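Nisin immunity protein (Lactococcus lactis subsp. lactis, PDB 5XHB) takes part in immunity against externally supplied nisin, acting as a lipoprotein of the cell membrane. Local coordinates at residues 137-142 with 209-214; 17-22 with 95-100; 74-79 with 89-94; 127-132 with 160-165. All coordinates share one frame; numbering follows the deposited sequence.

In the fold
The chain has no alpha helix and folds into two antiparallel sheets: contacts 2 and 3 belong to one, contacts 1 and 4 to the other. Contact 1 is the buried one, apolar and aromatic. Contact 2 lies at the surface and joins polar groups through a water. Contacts 3 and 4 are partly buried; contact 3 pairs two tyrosines and two isoleucines, while contact 4 packs S129 and R130 on F164 and R162, with salt bridges inside each segment and a water between them. Contacts 2 and 3 share strand 90-96, and F20 touches I94 and I75. Contacts 1 and 4 meet on adjoining strands. Contacts 1 and 2 touch where the loop residues E209 and K100 pack together.

Contact 1 (137-142 with 209-214); sequences NIYSIS and EAFAVE
Y139 and F211 meet across one face of the antiparallel sheet of the Spa1 C-terminal region, on strands 137-145 and 210-215, which are separated by strand 218-224. From the backbone outward, CB of Y139 lies 3.8 Å from F211 CZ, and CG makes the closest approach, 3.5 Å from F211 CE2. From there F211 CE2 sits over one ring face, offset toward the rim, with CD1 and CD2 of Y139 on either side of the same contact. The ring planes are inclined obliquely, by 55°. Farther out, E209 O stands at the ring edge, 4.1 Å from Y139 CE2. The phenol OH is hydrogen-bonded to T208 O and also receives a weak bond from N137 ND2. F211 reaches the tyrosine because chi1 of 49° sets its CG between its own backbone N and carbonyl carbon. Two residues along each strand the packing turns aliphatic and looser: I141 CG1 comes within 4.5 Å of V213 CG2.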
loop_
_atom_site.group_PDB
_atom_site.type_symbol
_atom_site.label_atom_id
_atom_site.label_comp_id
_atom_site.label_asym_id
_atom_site.label_seq_id
_atom_site.Cartn_x
_atom_site.Cartn_y
_atom_site.Cartn_z
ATOM N N ASN A 137 -7.062 -1.779 -7.040
ATOM C CA ASN A 137 -8.293 -1.754 -6.265
ATOM C C ASN A 137 -9.030 -0.423 -6.454
ATOM O O ASN A 137 -8.454 0.558 -6.918
ATOM C CB ASN A 137 -8.004 -1.963 -4.772
ATOM C CG ASN A 137 -7.252 -3.247 -4.492
ATOM O OD1 ASN A 137 -7.584 -4.303 -5.024
ATOM N ND2 ASN A 137 -6.227 -3.159 -3.647
ATOM N N ILE A 138 -10.300 -0.402 -6.075
ATOM C CA ILE A 138 -11.118 0.803 -6.169
ATOM C C ILE A 138 -11.521 1.189 -4.764
ATOM O O ILE A 138 -11.867 0.325 -3.961
ATOM C CB ILE A 138 -12.365 0.579 -7.057
ATOM C CG1 ILE A 138 -11.924 0.102 -8.441
ATOM C CG2 ILE A 138 -13.196 1.858 -7.171
ATOM C CD1 ILE A 138 -12.932 0.368 -9.544
ATOM N N TYR A 139 -11.446 2.482 -4.462
ATOM C CA TYR A 139 -11.689 2.997 -3.125
ATOM C C TYR A 139 -12.799 4.010 -3.164
ATOM O O TYR A 139 -12.802 4.885 -4.014
ATOM C CB TYR A 139 -10.416 3.638 -2.546
ATOM C CG TYR A 139 -9.366 2.589 -2.298
ATOM C CD1 TYR A 139 -8.574 2.127 -3.335
ATOM C CD2 TYR A 139 -9.195 2.038 -1.025
ATOM C CE1 TYR A 139 -7.634 1.137 -3.128
ATOM C CE2 TYR A 139 -8.251 1.049 -0.799
ATOM C CZ TYR A 139 -7.476 0.603 -1.857
ATOM O OH TYR A 139 -6.547 -0.395 -1.663
ATOM N N SER A 140 -13.733 3.898 -2.234
ATOM C CA SER A 140 -14.821 4.853 -2.146
ATOM C C SER A 140 -14.488 5.961 -1.151
ATOM O O SER A 140 -14.147 5.669 -0.008
ATOM C CB SER A 140 -16.108 4.141 -1.730
ATOM O OG SER A 140 -17.130 5.094 -1.532
ATOM N N ILE A 141 -14.574 7.216 -1.601
ATOM C CA ILE A 141 -14.353 8.386 -0.750
ATOM C C ILE A 141 -15.617 8.685 0.022
ATOM O O ILE A 141 -16.630 9.067 -0.561
ATOM C CB ILE A 141 -13.949 9.623 -1.580
ATOM C CG1 ILE A 141 -12.693 9.324 -2.403
ATOM C CG2 ILE A 141 -13.731 10.845 -0.683
ATOM C CD1 ILE A 141 -12.418 10.394 -3.480
ATOM N N SER A 142 -15.568 8.493 1.335
ATOM C CA SER A 142 -16.751 8.632 2.173
ATOM C C SER A 142 -16.975 10.079 2.609
ATOM O O SER A 142 -16.195 10.973 2.267
ATOM C CB SER A 142 -16.615 7.747 3.412
ATOM O OG SER A 142 -15.615 8.286 4.263
ATOM N N GLU A 209 -5.609 -0.886 2.744
ATOM C CA GLU A 209 -6.815 -0.916 3.578
ATOM C C GLU A 209 -7.634 0.365 3.438
ATOM O O GLU A 209 -8.841 0.335 3.185
ATOM C CB GLU A 209 -6.482 -1.073 5.062
ATOM C CG GLU A 209 -5.773 -2.333 5.530
ATOM C CD GLU A 209 -5.356 -2.184 6.996
ATOM O OE1 GLU A 209 -6.249 -1.906 7.835
ATOM O OE2 GLU A 209 -4.149 -2.284 7.304
ATOM N N ALA A 210 -6.960 1.491 3.640
ATOM C CA ALA A 210 -7.618 2.791 3.637
ATOM C C ALA A 210 -6.593 3.896 3.511
ATOM O O ALA A 210 -5.417 3.713 3.844
ATOM C CB ALA A 210 -8.437 2.995 4.912
ATOM N N PHE A 211 -7.047 5.050 3.037
ATOM C CA PHE A 211 -6.205 6.234 3.080
ATOM C C PHE A 211 -7.078 7.469 3.174
ATOM O O PHE A 211 -8.310 7.363 3.137
ATOM C CB PHE A 211 -5.279 6.298 1.864
ATOM C CG PHE A 211 -5.978 6.088 0.538
ATOM C CD1 PHE A 211 -6.497 7.163 -0.167
ATOM C CD2 PHE A 211 -6.094 4.814 -0.008
ATOM C CE1 PHE A 211 -7.142 6.969 -1.387
ATOM C CE2 PHE A 211 -6.735 4.608 -1.219
ATOM C CZ PHE A 211 -7.263 5.690 -1.911
ATOM N N ALA A 212 -6.449 8.630 3.339
ATOM C CA ALA A 212 -7.190 9.875 3.496
ATOM C C ALA A 212 -7.053 10.747 2.252
ATOM O O ALA A 212 -5.959 10.901 1.717
ATOM C CB ALA A 212 -6.701 10.635 4.723
ATOM N N VAL A 213 -8.166 11.293 1.779
ATOM C CA VAL A 213 -8.124 12.171 0.610
ATOM C C VAL A 213 -8.683 13.528 0.983
ATOM O O VAL A 213 -9.778 13.617 1.531
ATOM C CB VAL A 213 -8.944 11.600 -0.576
ATOM C CG1 VAL A 213 -8.668 12.428 -1.861
ATOM C CG2 VAL A 213 -8.622 10.139 -0.784
ATOM N N GLU A 214 -7.927 14.580 0.695
ATOM C CA GLU A 214 -8.390 15.941 0.899
ATOM C C GLU A 214 -9.443 16.293 -0.155
ATOM O O GLU A 214 -9.149 16.305 -1.353
ATOM C CB GLU A 214 -7.201 16.907 0.827
ATOM C CG GLU A 214 -7.374 18.187 1.597
ATOM C CD GLU A 214 -6.068 18.961 1.733
ATOM O OE1 GLU A 214 -5.139 18.762 0.903
ATOM O OE2 GLU A 214 -5.975 19.778 2.670
#

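Contact 2 (17-22 with 95-100); sequences YTNFIY and LPESDK
N19 faces E97 at the surface, and the segment 17-22 approaches that meeting from a loop. Y17 packs on L50, V52 and L70. T18 then supplies the first polar link: its OG1 donates to OD1 of N19 over 2.9 Å, coming from above the carbonyl plane, 66° out of it. N19 opens the strand, and its backbone N, like that of T18, is bonded to S16 OG.

The amide of N19 and the carboxylate of E97 are turned 81° against each other. E97 OE2 lies 3.3 Å from N19 CG and 3.5 Å from N19 CB; a bend at chi2 (-75°) carries the glutamate end to this place. OE2 also stands 3.4 Å from N19 OD1, two acceptors that would be expected to repel each other slightly. A water donates to both residues, at 2.7 Å to N19 OD1 and 2.9 Å to E97 OE1, and probably eases this closeness. N19 OD1 therefore accepts from two donors, the threonine hydroxyl and the water.

Beyond N19, the ring of F20 meets that of F12, and Y22 packs on I75. E97 itself starts the 3-10 turn that follows strand 90-96, with K100 N bonded to E97 O. The whole is a water-bridged polar contact between the start of strand 19-22 and the 3-10 turn just after strand 90-96, strands separated in the antiparallel sheet by strand 25-33.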
loop_
_atom_site.group_PDB
_atom_site.type_symbol
_atom_site.label_atom_id
_atom_site.label_comp_id
_atom_site.label_asym_id
_atom_site.label_seq_id
_atom_site.Cartn_x
_atom_site.Cartn_y
_atom_site.Cartn_z
ATOM N N TYR A 17 2.610 -12.909 2.615
ATOM C CA TYR A 17 4.023 -12.940 2.253
ATOM C C TYR A 17 4.777 -11.708 2.784
ATOM O O TYR A 17 5.952 -11.533 2.475
ATOM C CB TYR A 17 4.211 -13.061 0.729
ATOM C CG TYR A 17 3.547 -11.980 -0.069
ATOM C CD1 TYR A 17 2.224 -12.103 -0.466
ATOM C CD2 TYR A 17 4.234 -10.828 -0.422
ATOM C CE1 TYR A 17 1.602 -11.107 -1.196
ATOM C CE2 TYR A 17 3.620 -9.819 -1.147
ATOM C CZ TYR A 17 2.305 -9.968 -1.531
ATOM O OH TYR A 17 1.686 -8.978 -2.256
ATOM N N THR A 18 4.133 -10.873 3.602
ATOM C CA THR A 18 4.833 -9.687 4.122
ATOM C C THR A 18 4.807 -9.561 5.651
ATOM O O THR A 18 5.717 -8.973 6.246
ATOM C CB THR A 18 4.268 -8.372 3.531
ATOM O OG1 THR A 18 2.892 -8.218 3.892
ATOM C CG2 THR A 18 4.397 -8.340 2.012
ATOM N N ASN A 19 3.777 -10.093 6.293
ATOM C CA ASN A 19 3.607 -9.850 7.724
ATOM C C ASN A 19 4.079 -11.024 8.578
ATOM O O ASN A 19 3.690 -12.183 8.351
ATOM C CB ASN A 19 2.140 -9.524 8.042
ATOM C CG ASN A 19 1.627 -8.320 7.270
ATOM O OD1 ASN A 19 2.399 -7.546 6.715
ATOM N ND2 ASN A 19 0.314 -8.160 7.234
ATOM N N PHE A 20 4.925 -10.735 9.558
ATOM C CA PHE A 20 5.500 -11.812 10.348
ATOM C C PHE A 20 5.833 -11.404 11.766
ATOM O O PHE A 20 5.814 -10.224 12.127
ATOM C CB PHE A 20 6.756 -12.358 9.654
ATOM C CG PHE A 20 7.908 -11.381 9.596
ATOM C CD1 PHE A 20 7.985 -10.432 8.579
ATOM C CD2 PHE A 20 8.930 -11.439 10.536
ATOM C CE1 PHE A 20 9.050 -9.544 8.505
ATOM C CE2 PHE A 20 9.998 -10.554 10.483
ATOM C CZ PHE A 20 10.056 -9.594 9.461
ATOM N N ILE A 21 6.143 -12.406 12.575
ATOM C CA ILE A 21 6.570 -12.167 13.936
ATOM C C ILE A 21 7.978 -12.703 14.118
ATOM O O ILE A 21 8.296 -13.801 13.666
ATOM C CB ILE A 21 5.620 -12.830 14.939
ATOM C CG1 ILE A 21 4.214 -12.255 14.764
ATOM C CG2 ILE A 21 6.118 -12.625 16.350
ATOM C CD1 ILE A 21 3.144 -13.015 15.526
ATOM N N TYR A 22 8.825 -11.921 14.767
ATOM C CA TYR A 22 10.183 -12.349 15.035
ATOM C C TYR A 22 10.579 -11.880 16.429
ATOM O O TYR A 22 10.456 -10.699 16.751
ATOM C CB TYR A 22 11.140 -11.810 13.966
ATOM C CG TYR A 22 12.564 -11.666 14.444
ATOM C CD1 TYR A 22 13.226 -12.729 15.032
ATOM C CD2 TYR A 22 13.246 -10.460 14.303
ATOM C CE1 TYR A 22 14.516 -12.594 15.490
ATOM C CE2 TYR A 22 14.547 -10.321 14.743
ATOM C CZ TYR A 22 15.176 -11.394 15.335
ATOM O OH TYR A 22 16.472 -11.268 15.782
ATOM N N LEU A 95 10.224 -3.449 8.833
ATOM C CA LEU A 95 9.842 -2.405 9.781
ATOM C C LEU A 95 8.800 -2.951 10.741
ATOM O O LEU A 95 8.075 -3.875 10.398
ATOM C CB LEU A 95 9.279 -1.177 9.039
ATOM C CG LEU A 95 10.239 -0.255 8.277
ATOM C CD1 LEU A 95 9.475 0.837 7.521
ATOM C CD2 LEU A 95 11.292 0.371 9.219
ATOM N N PRO A 96 8.707 -2.369 11.946
ATOM C CA PRO A 96 7.614 -2.733 12.855
ATOM C C PRO A 96 6.263 -2.429 12.209
ATOM O O PRO A 96 6.174 -1.524 11.377
ATOM C CB PRO A 96 7.837 -1.835 14.088
ATOM C CG PRO A 96 9.203 -1.230 13.919
ATOM C CD PRO A 96 9.561 -1.288 12.468
ATOM N N GLU A 97 5.229 -3.165 12.589
ATOM C CA GLU A 97 3.892 -2.956 12.045
ATOM C C GLU A 97 3.322 -1.592 12.399
ATOM O O GLU A 97 2.394 -1.117 11.749
ATOM C CB GLU A 97 2.940 -4.057 12.539
ATOM C CG GLU A 97 3.225 -5.436 11.944
ATOM C CD GLU A 97 2.772 -5.574 10.494
ATOM O OE1 GLU A 97 2.436 -4.550 9.874
ATOM O OE2 GLU A 97 2.736 -6.715 9.977
ATOM N N SER A 98 3.885 -0.947 13.416
ATOM C CA SER A 98 3.494 0.425 13.733
ATOM C C SER A 98 3.739 1.380 12.561
ATOM O O SER A 98 3.159 2.474 12.506
ATOM C CB SER A 98 4.252 0.914 14.964
ATOM O OG SER A 98 5.632 1.032 14.673
ATOM N N ASP A 99 4.581 0.957 11.615
ATOM C CA ASP A 99 4.898 1.754 10.436
ATOM C C ASP A 99 4.062 1.397 9.182
ATOM O O ASP A 99 4.318 1.935 8.104
ATOM C CB ASP A 99 6.381 1.615 10.079
ATOM C CG ASP A 99 7.307 2.257 11.104
ATOM O OD1 ASP A 99 6.861 3.155 11.841
ATOM O OD2 ASP A 99 8.494 1.869 11.163
ATOM N N LYS A 100 3.092 0.496 9.311
ATOM C CA LYS A 100 2.322 0.079 8.141
ATOM C C LYS A 100 1.608 1.291 7.568
ATOM O O LYS A 100 1.184 2.169 8.313
ATOM C CB LYS A 100 1.315 -1.024 8.484
ATOM C CG LYS A 100 0.255 -0.625 9.470
ATOM C CD LYS A 100 -0.902 -1.636 9.511
ATOM C CE LYS A 100 -0.464 -2.995 9.997
ATOM N NZ LYS A 100 -1.596 -3.987 9.976
HETATM O O HOH W 1 1.661 -4.964 7.128
#

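Contact 3 (74-79 with 89-94); sequences NIYEAS and DRYYKI
The rings of Y76 and Y91 form an edge-to-face (T-shaped) pair. One face of the Y76 ring receives the edge of Y91, whose CE2 stands 3.7 Å above it, offset toward the rim beside Y76 CE1. Seen from Y91, that same CE1 lies at the ring edge and in its plane. The planes stand at 83° and the centroids 5.3 Å apart. The hydroxyl of Y76 is tied down on its own strand: N74 ND2 donates to it over 3.1 Å, almost straight at 173° and in the plane of the asparagine amide, which should steady the ring that Y91 meets.

The neighbouring residue I75 points to the other side of its strand, where its CD1 touches CD1 of I94 at 4.1 Å, the two side chains crossing at about a right angle. With chi1 at 61° and an extended chi2, the I94 chain delivers CD1 to I75.

Strand 83-87 runs between strands 67-78 and 90-96 in the antiparallel sheet, so these pairs reach across it: C84 touches Y76, M85 touches I75 and L83 touches I94. From strand 39-53, V39 packs against both tyrosines.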
loop_
_atom_site.group_PDB
_atom_site.type_symbol
_atom_site.label_atom_id
_atom_site.label_comp_id
_atom_site.label_asym_id
_atom_site.label_seq_id
_atom_site.Cartn_x
_atom_site.Cartn_y
_atom_site.Cartn_z
ATOM N N ASN A 74 16.807 -15.403 5.675
ATOM C CA ASN A 74 17.589 -14.717 6.701
ATOM C C ASN A 74 17.202 -13.272 6.931
ATOM O O ASN A 74 16.695 -12.602 6.039
ATOM C CB ASN A 74 19.076 -14.773 6.372
ATOM C CG ASN A 74 19.549 -16.183 6.129
ATOM O OD1 ASN A 74 19.009 -17.128 6.691
ATOM N ND2 ASN A 74 20.547 -16.334 5.275
ATOM N N ILE A 75 17.447 -12.820 8.156
ATOM C CA ILE A 75 17.353 -11.407 8.512
ATOM C C ILE A 75 18.761 -10.899 8.761
ATOM O O ILE A 75 19.540 -11.555 9.459
ATOM C CB ILE A 75 16.472 -11.187 9.765
ATOM C CG1 ILE A 75 15.034 -11.598 9.470
ATOM C CG2 ILE A 75 16.528 -9.721 10.231
ATOM C CD1 ILE A 75 14.049 -11.262 10.552
ATOM N N TYR A 76 19.083 -9.748 8.174
ATOM C CA TYR A 76 20.392 -9.116 8.294
ATOM C C TYR A 76 20.313 -7.743 8.938
ATOM O O TYR A 76 19.288 -7.064 8.844
ATOM C CB TYR A 76 21.029 -8.938 6.918
ATOM C CG TYR A 76 21.185 -10.206 6.152
ATOM C CD1 TYR A 76 20.118 -10.749 5.452
ATOM C CD2 TYR A 76 22.402 -10.865 6.115
ATOM C CE1 TYR A 76 20.258 -11.916 4.739
ATOM C CE2 TYR A 76 22.549 -12.041 5.404
ATOM C CZ TYR A 76 21.476 -12.560 4.725
ATOM O OH TYR A 76 21.613 -13.729 4.015
ATOM N N GLU A 77 21.409 -7.307 9.543
ATOM C CA GLU A 77 21.498 -5.908 9.930
ATOM C C GLU A 77 22.160 -5.127 8.803
ATOM O O GLU A 77 23.192 -5.552 8.275
ATOM C CB GLU A 77 22.270 -5.739 11.240
ATOM C CG GLU A 77 22.275 -4.296 11.733
ATOM C CD GLU A 77 22.992 -4.133 13.058
ATOM O OE1 GLU A 77 23.661 -5.095 13.491
ATOM O OE2 GLU A 77 22.890 -3.041 13.661
ATOM N N ALA A 78 21.566 -3.993 8.421
ATOM C CA ALA A 78 22.143 -3.152 7.380
ATOM C C ALA A 78 23.113 -2.121 7.977
ATOM O O ALA A 78 23.221 -1.990 9.195
ATOM C CB ALA A 78 21.043 -2.456 6.585
ATOM N N SER A 79 23.808 -1.379 7.123
ATOM C CA SER A 79 24.850 -0.469 7.600
ATOM C C SER A 79 24.297 0.707 8.410
ATOM O O SER A 79 25.048 1.364 9.133
ATOM C CB SER A 79 25.676 0.049 6.421
ATOM O OG SER A 79 24.871 0.779 5.518
ATOM N N ASP A 89 16.825 -12.696 -4.898
ATOM C CA ASP A 89 18.199 -12.226 -5.072
ATOM C C ASP A 89 18.427 -10.820 -4.516
ATOM O O ASP A 89 19.451 -10.213 -4.794
ATOM C CB ASP A 89 18.590 -12.247 -6.556
ATOM C CG ASP A 89 17.718 -11.329 -7.398
ATOM O OD1 ASP A 89 16.528 -11.154 -7.052
ATOM O OD2 ASP A 89 18.220 -10.771 -8.399
ATOM N N ARG A 90 17.483 -10.310 -3.726
ATOM C CA ARG A 90 17.597 -8.955 -3.197
ATOM C C ARG A 90 17.468 -8.935 -1.682
ATOM O O ARG A 90 17.317 -9.977 -1.049
ATOM C CB ARG A 90 16.533 -8.050 -3.809
ATOM C CG ARG A 90 16.712 -7.820 -5.303
ATOM C CD ARG A 90 15.361 -7.656 -5.961
ATOM N NE ARG A 90 15.463 -7.166 -7.326
ATOM C CZ ARG A 90 14.537 -6.419 -7.917
ATOM N NH1 ARG A 90 13.441 -6.071 -7.256
ATOM N NH2 ARG A 90 14.709 -6.010 -9.167
ATOM N N TYR A 91 17.528 -7.730 -1.125
ATOM C CA TYR A 91 17.325 -7.499 0.302
ATOM C C TYR A 91 16.315 -6.379 0.487
ATOM O O TYR A 91 16.399 -5.350 -0.185
ATOM C CB TYR A 91 18.629 -7.125 0.993
ATOM C CG TYR A 91 19.733 -8.143 0.815
ATOM C CD1 TYR A 91 20.542 -8.126 -0.315
ATOM C CD2 TYR A 91 19.979 -9.102 1.786
ATOM C CE1 TYR A 91 21.561 -9.041 -0.476
ATOM C CE2 TYR A 91 20.999 -10.025 1.633
ATOM C CZ TYR A 91 21.785 -9.988 0.498
ATOM O OH TYR A 91 22.801 -10.906 0.340
ATOM N N TYR A 92 15.362 -6.572 1.393
ATOM C CA TYR A 92 14.352 -5.549 1.610
ATOM C C TYR A 92 14.249 -5.234 3.085
ATOM O O TYR A 92 14.248 -6.141 3.918
ATOM C CB TYR A 92 12.999 -5.997 1.051
ATOM C CG TYR A 92 12.924 -5.909 -0.454
ATOM C CD1 TYR A 92 13.297 -6.982 -1.252
ATOM C CD2 TYR A 92 12.492 -4.737 -1.078
ATOM C CE1 TYR A 92 13.244 -6.891 -2.636
ATOM C CE2 TYR A 92 12.423 -4.646 -2.454
ATOM C CZ TYR A 92 12.804 -5.724 -3.226
ATOM O OH TYR A 92 12.745 -5.638 -4.595
ATOM N N LYS A 93 14.184 -3.942 3.398
ATOM C CA LYS A 93 14.081 -3.490 4.781
ATOM C C LYS A 93 12.828 -4.060 5.420
ATOM O O LYS A 93 11.805 -4.198 4.752
ATOM C CB LYS A 93 14.049 -1.952 4.838
ATOM C CG LYS A 93 14.110 -1.359 6.252
ATOM C CD LYS A 93 13.992 0.198 6.227
ATOM C CE LYS A 93 15.186 0.864 5.569
ATOM N NZ LYS A 93 15.022 2.365 5.403
ATOM N N ILE A 94 12.917 -4.406 6.700
ATOM C CA ILE A 94 11.731 -4.771 7.461
ATOM C C ILE A 94 11.488 -3.663 8.487
ATOM O O ILE A 94 12.433 -3.009 8.934
ATOM C CB ILE A 94 11.862 -6.140 8.174
ATOM C CG1 ILE A 94 13.025 -6.140 9.176
ATOM C CG2 ILE A 94 11.965 -7.289 7.150
ATOM C CD1 ILE A 94 12.987 -7.299 10.163
#

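Contact 4 (127-132 with 160-165); sequences NDSRKI and EVRVFD
A type I beta turn from D128 to K131, begun by an Asx turn, presses S129 and R130 against F164 and R162 of strand 151-165. S129 CB comes within 3.5 Å of F164 CD2, and S129 OG within 3.7 Å of R162 CB. On the same ring, the aliphatic part of R130 crosses obliquely, its CG 3.9 Å from F164 CE1. Bonds within the turn should stiffen it: D128 OD1 accepts from R130 N, and D128 also takes the side-on grip of the guanidinium, with R130 NE reaching the syn lone pair of OD1 at 2.7 Å and NH2 binding OD2. R162 is anchored on its own strand, where NH1 donates to both E160 OE1 and V161 O. A water joins the segments, 2.8 Å from S129 OG and accepting from R162 NE. Around the contact, W194 of strand 191-202 meets F164 edge-to-face, Y196 OH bonds S129 O, and the chain continues into strand 131-134 beside strand 137-145.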
loop_
_atom_site.group_PDB
_atom_site.type_symbol
_atom_site.label_atom_id
_atom_site.label_comp_id
_atom_site.label_asym_id
_atom_site.label_seq_id
_atom_site.Cartn_x
_atom_site.Cartn_y
_atom_site.Cartn_z
ATOM N N ASN A 127 -14.764 6.617 -14.136
ATOM C CA ASN A 127 -16.203 6.401 -14.269
ATOM C C ASN A 127 -17.024 6.988 -13.131
ATOM O O ASN A 127 -18.172 7.388 -13.333
ATOM C CB ASN A 127 -16.485 4.908 -14.394
ATOM C CG ASN A 127 -15.782 4.291 -15.588
ATOM O OD1 ASN A 127 -15.019 3.339 -15.451
ATOM N ND2 ASN A 127 -16.020 4.852 -16.765
ATOM N N ASP A 128 -16.437 7.048 -11.939
ATOM C CA ASP A 128 -17.124 7.591 -10.770
ATOM C C ASP A 128 -16.151 8.487 -10.014
ATOM O O ASP A 128 -15.182 8.008 -9.438
ATOM C CB ASP A 128 -17.641 6.462 -9.867
ATOM C CG ASP A 128 -18.470 6.962 -8.694
ATOM O OD1 ASP A 128 -18.521 8.176 -8.433
ATOM O OD2 ASP A 128 -19.065 6.119 -7.996
ATOM N N SER A 129 -16.411 9.788 -10.021
ATOM C CA SER A 129 -15.490 10.745 -9.412
ATOM C C SER A 129 -15.398 10.611 -7.890
ATOM O O SER A 129 -14.515 11.199 -7.267
ATOM C CB SER A 129 -15.905 12.173 -9.777
ATOM O OG SER A 129 -15.796 12.367 -11.173
ATOM N N ARG A 130 -16.312 9.862 -7.287
ATOM C CA ARG A 130 -16.300 9.699 -5.837
ATOM C C ARG A 130 -15.431 8.514 -5.453
ATOM O O ARG A 130 -15.408 8.104 -4.298
ATOM C CB ARG A 130 -17.719 9.521 -5.291
ATOM C CG ARG A 130 -18.664 10.681 -5.665
ATOM C CD ARG A 130 -20.127 10.233 -5.706
ATOM N NE ARG A 130 -20.323 9.055 -6.559
ATOM C CZ ARG A 130 -21.477 8.413 -6.698
ATOM N NH1 ARG A 130 -22.556 8.835 -6.048
ATOM N NH2 ARG A 130 -21.562 7.350 -7.487
ATOM N N LYS A 131 -14.704 7.978 -6.430
ATOM C CA LYS A 131 -13.849 6.820 -6.201
ATOM C C LYS A 131 -12.426 7.066 -6.665
ATOM O O LYS A 131 -12.183 7.861 -7.573
ATOM C CB LYS A 131 -14.416 5.584 -6.915
ATOM C CG LYS A 131 -15.678 5.041 -6.248
ATOM C CD LYS A 131 -16.228 3.809 -6.974
ATOM C CE LYS A 131 -17.443 3.249 -6.234
ATOM N NZ LYS A 131 -18.004 2.029 -6.913
ATOM N N ILE A 132 -11.490 6.373 -6.026
ATOM C CA ILE A 132 -10.087 6.467 -6.370
ATOM C C ILE A 132 -9.542 5.083 -6.663
ATOM O O ILE A 132 -9.847 4.129 -5.941
ATOM C CB ILE A 132 -9.280 7.128 -5.233
ATOM C CG1 ILE A 132 -9.623 8.616 -5.191
ATOM C CG2 ILE A 132 -7.776 6.947 -5.448
ATOM C CD1 ILE A 132 -8.866 9.363 -4.170
ATOM N N GLU A 160 -6.653 18.292 -8.332
ATOM C CA GLU A 160 -7.545 18.053 -9.452
ATOM C C GLU A 160 -8.894 18.590 -9.106
ATOM O O GLU A 160 -9.181 18.866 -7.946
ATOM C CB GLU A 160 -7.674 16.555 -9.778
ATOM C CG GLU A 160 -6.453 15.939 -10.400
ATOM C CD GLU A 160 -6.367 16.258 -11.864
ATOM O OE1 GLU A 160 -7.440 16.399 -12.495
ATOM O OE2 GLU A 160 -5.238 16.361 -12.386
ATOM N N VAL A 161 -9.721 18.727 -10.133
ATOM C CA VAL A 161 -11.093 19.152 -9.979
ATOM C C VAL A 161 -11.977 18.174 -10.734
ATOM O O VAL A 161 -11.629 17.746 -11.842
ATOM C CB VAL A 161 -11.325 20.567 -10.539
ATOM C CG1 VAL A 161 -12.800 20.914 -10.455
ATOM C CG2 VAL A 161 -10.460 21.604 -9.802
ATOM N N ARG A 162 -13.107 17.812 -10.140
ATOM C CA ARG A 162 -14.153 17.109 -10.875
ATOM C C ARG A 162 -15.467 17.808 -10.582
ATOM O O ARG A 162 -15.772 18.125 -9.439
ATOM C CB ARG A 162 -14.249 15.616 -10.494
ATOM C CG ARG A 162 -13.026 14.767 -10.826
ATOM C CD ARG A 162 -12.841 14.612 -12.344
ATOM N NE ARG A 162 -11.698 13.764 -12.679
ATOM C CZ ARG A 162 -10.444 14.200 -12.768
ATOM N NH1 ARG A 162 -10.159 15.479 -12.536
ATOM N NH2 ARG A 162 -9.469 13.355 -13.078
ATOM N N VAL A 163 -16.238 18.034 -11.633
ATOM C CA VAL A 163 -17.614 18.462 -11.519
ATOM C C VAL A 163 -18.426 17.290 -12.030
ATOM O O VAL A 163 -18.216 16.836 -13.160
ATOM C CB VAL A 163 -17.903 19.720 -12.358
ATOM C CG1 VAL A 163 -19.395 20.049 -12.332
ATOM C CG2 VAL A 163 -17.058 20.900 -11.864
ATOM N N PHE A 164 -19.335 16.777 -11.213
ATOM C CA PHE A 164 -19.962 15.514 -11.571
ATOM C C PHE A 164 -21.420 15.508 -11.191
ATOM O O PHE A 164 -21.854 16.306 -10.378
ATOM C CB PHE A 164 -19.236 14.316 -10.928
ATOM C CG PHE A 164 -19.064 14.417 -9.428
ATOM C CD1 PHE A 164 -20.058 13.985 -8.567
ATOM C CD2 PHE A 164 -17.886 14.929 -8.888
ATOM C CE1 PHE A 164 -19.893 14.062 -7.178
ATOM C CE2 PHE A 164 -17.714 15.025 -7.503
ATOM C CZ PHE A 164 -18.716 14.592 -6.650
ATOM N N ASP A 165 -22.176 14.624 -11.831
ATOM C CA ASP A 165 -23.570 14.417 -11.473
ATOM C C ASP A 165 -23.649 13.996 -10.023
ATOM O O ASP A 165 -23.021 13.020 -9.632
ATOM C CB ASP A 165 -24.204 13.349 -12.368
ATOM C CG ASP A 165 -25.700 13.253 -12.177
ATOM O OD1 ASP A 165 -26.130 12.864 -11.068
ATOM O OD2 ASP A 165 -26.440 13.569 -13.136
HETATM O O HOH W 2 -13.607 11.252 -12.604
#